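Local coordinates for NRPS (Penicillium fellutanum, PDB 6NKI), which belongs to a nonribosomal peptide synthetase and carries a Rossmann-type nucleotide-binding fold of the male sterility protein family, with NADPH dihydro-nicotinamide-adenine-dinucleotide phosphate bound to it, at residues V120-H125 / P160-Y165. Residues are numbered along the deposited sequence; the frame is centred on the assembly and turned at random.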
loop_
_atom_site.group_PDB
_atom_site.type_symbol
_atom_site.label_atom_id
_atom_site.label_comp_id
_atom_site.label_asym_id
_atom_site.label_seq_id
_atom_site.Cartn_x
_atom_site.Cartn_y
_atom_site.Cartn_z
ATOM N N VAL A 120 25.658 -0.329 -19.575
ATOM C CA VAL A 120 24.505 -0.844 -18.839
ATOM C C VAL A 120 24.691 -0.519 -17.363
ATOM O O VAL A 120 25.692 -0.918 -16.756
ATOM C CB VAL A 120 24.317 -2.356 -19.044
ATOM C CG1 VAL A 120 23.206 -2.871 -18.151
ATOM C CG2 VAL A 120 24.004 -2.654 -20.496
ATOM N N ASP A 121 23.713 0.187 -16.786
ATOM C CA ASP A 121 23.825 0.670 -15.417
ATOM C C ASP A 121 23.264 -0.302 -14.382
ATOM O O ASP A 121 23.679 -0.246 -13.217
ATOM C CB ASP A 121 23.135 2.039 -15.280
ATOM C CG ASP A 121 23.950 3.187 -15.893
ATOM O OD1 ASP A 121 25.202 3.141 -15.849
ATOM O OD2 ASP A 121 23.327 4.141 -16.414
ATOM N N ALA A 122 22.344 -1.186 -14.765
ATOM C CA ALA A 122 21.724 -2.096 -13.797
ATOM C C ALA A 122 20.925 -3.152 -14.532
ATOM O O ALA A 122 20.457 -2.932 -15.653
ATOM C CB ALA A 122 20.809 -1.359 -12.810
ATOM N N ILE A 123 20.788 -4.310 -13.915
ATOM C CA ILE A 123 19.941 -5.320 -14.524
ATOM C C ILE A 123 19.045 -5.929 -13.466
ATOM O O ILE A 123 19.423 -6.068 -12.298
ATOM C CB ILE A 123 20.738 -6.421 -15.256
ATOM C CG1 ILE A 123 21.615 -7.193 -14.294
ATOM C CG2 ILE A 123 21.620 -5.840 -16.368
ATOM C CD1 ILE A 123 22.410 -8.241 -14.999
ATOM N N ILE A 124 17.833 -6.260 -13.887
ATOM C CA ILE A 124 16.872 -6.972 -13.057
ATOM C C ILE A 124 16.584 -8.297 -13.742
ATOM O O ILE A 124 16.063 -8.322 -14.867
ATOM C CB ILE A 124 15.573 -6.172 -12.859
ATOM C CG1 ILE A 124 15.836 -4.872 -12.101
ATOM C CG2 ILE A 124 14.588 -7.008 -12.110
ATOM C CD1 ILE A 124 16.124 -3.683 -12.985
ATOM N N HIS A 125 16.921 -9.383 -13.084
ATOM C CA HIS A 125 16.652 -10.694 -13.647
ATOM C C HIS A 125 15.323 -11.172 -13.071
ATOM O O HIS A 125 15.270 -11.747 -11.982
ATOM C CB HIS A 125 17.818 -11.655 -13.402
ATOM C CG HIS A 125 17.619 -13.001 -14.014
ATOM N ND1 HIS A 125 17.234 -14.100 -13.283
ATOM C CD2 HIS A 125 17.682 -13.412 -15.301
ATOM C CE1 HIS A 125 17.117 -15.146 -14.082
ATOM N NE2 HIS A 125 17.385 -14.755 -15.314
ATOM N N PRO A 160 30.559 -0.456 -12.607
ATOM C CA PRO A 160 29.724 -1.407 -11.873
ATOM C C PRO A 160 28.264 -1.395 -12.345
ATOM O O PRO A 160 27.797 -0.376 -12.795
ATOM C CB PRO A 160 29.866 -0.976 -10.407
ATOM C CG PRO A 160 30.268 0.474 -10.481
ATOM C CD PRO A 160 31.068 0.612 -11.758
ATOM N N ILE A 161 27.608 -2.553 -12.248
ATOM C CA ILE A 161 26.231 -2.762 -12.695
ATOM C C ILE A 161 25.435 -3.332 -11.533
ATOM O O ILE A 161 25.743 -4.427 -11.045
ATOM C CB ILE A 161 26.126 -3.726 -13.893
ATOM C CG1 ILE A 161 27.032 -3.295 -15.061
ATOM C CG2 ILE A 161 24.644 -3.873 -14.314
ATOM C CD1 ILE A 161 27.129 -4.341 -16.144
ATOM N N ALA A 162 24.387 -2.625 -11.120
ATOM C CA ALA A 162 23.507 -3.151 -10.080
ATOM C C ALA A 162 22.721 -4.366 -10.581
ATOM O O ALA A 162 22.135 -4.342 -11.672
ATOM C CB ALA A 162 22.550 -2.064 -9.590
ATOM N N LEU A 163 22.731 -5.436 -9.785
ATOM C CA LEU A 163 21.917 -6.623 -10.025
ATOM C C LEU A 163 20.828 -6.761 -8.958
ATOM O O LEU A 163 21.072 -6.538 -7.768
ATOM C CB LEU A 163 22.776 -7.896 -10.038
ATOM C CG LEU A 163 21.982 -9.206 -10.226
ATOM C CD1 LEU A 163 21.380 -9.381 -11.620
ATOM C CD2 LEU A 163 22.793 -10.401 -9.842
ATOM N N THR A 164 19.626 -7.136 -9.382
ATOM C CA THR A 164 18.541 -7.474 -8.456
ATOM C C THR A 164 17.865 -8.720 -8.987
ATOM O O THR A 164 17.422 -8.736 -10.140
ATOM C CB THR A 164 17.499 -6.343 -8.283
ATOM O OG1 THR A 164 18.112 -5.167 -7.755
ATOM C CG2 THR A 164 16.410 -6.764 -7.336
ATOM N N TYR A 165 17.795 -9.752 -8.161
ATOM C CA TYR A 165 17.264 -11.033 -8.587
ATOM C C TYR A 165 15.990 -11.340 -7.832
ATOM O O TYR A 165 15.939 -11.243 -6.602
ATOM C CB TYR A 165 18.267 -12.183 -8.378
ATOM C CG TYR A 165 17.734 -13.556 -8.782
ATOM C CD1 TYR A 165 17.421 -13.840 -10.106
ATOM C CD2 TYR A 165 17.594 -14.581 -7.852
ATOM C CE1 TYR A 165 16.939 -15.106 -10.495
ATOM C CE2 TYR A 165 17.119 -15.861 -8.240
ATOM C CZ TYR A 165 16.797 -16.108 -9.568
ATOM O OH TYR A 165 16.319 -17.336 -9.980
#
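The rings of His-125 and Tyr-165 meet rim to rim, and because neither covers the face of the other the contact is not a stack. Their planes are 18° apart and their centroids 5.3 Å; Tyr-165 CD1 and CE1 come up to His-125 ND1 at the ring edge, with CD1 in the imidazole plane and His-125 CB at the tyrosine edge. In both residues CG is anti to the backbone N, and the two side chains run alongside each other in the same direction, that of His-125 ending about 8 Å from the bound NADPH. The backbones behind this pair are a worked example of parallel strand pairing, in which a residue bonds, through its N and its O, to the two residues that flank its opposite number. Ala-162 N donates to Asp-121 O, and Ala-162 O receives Ile-123 N at 2.6 Å; Thr-164 then repeats the pattern, its N bonding to Ile-123 O and its O accepting His-125 N. Ile-123 CG1 sits between its own N and carbonyl carbon (chi1 63°) and meets Leu-163 CD1 at 3.5 Å, while its CG2 faces Ile-161 CG2. On the other face the methyls of Ala-122 and Ala-162 touch, CB to CB, at 3.7 Å. Helix 136-156, part of the right-handed crossover joining the two strands, packs through Ile-150 against Ile-123, His-125 and Leu-163; Thr-287 of helix 276-288 covers the alanine face, where Thr-164 OG1 is hydrogen-bonded to Thr-227 OG1. Strand 22-27 flanks 122-125 and strand 226-230 flanks 162-166, placing this pair inside the parallel Rossmann sheet.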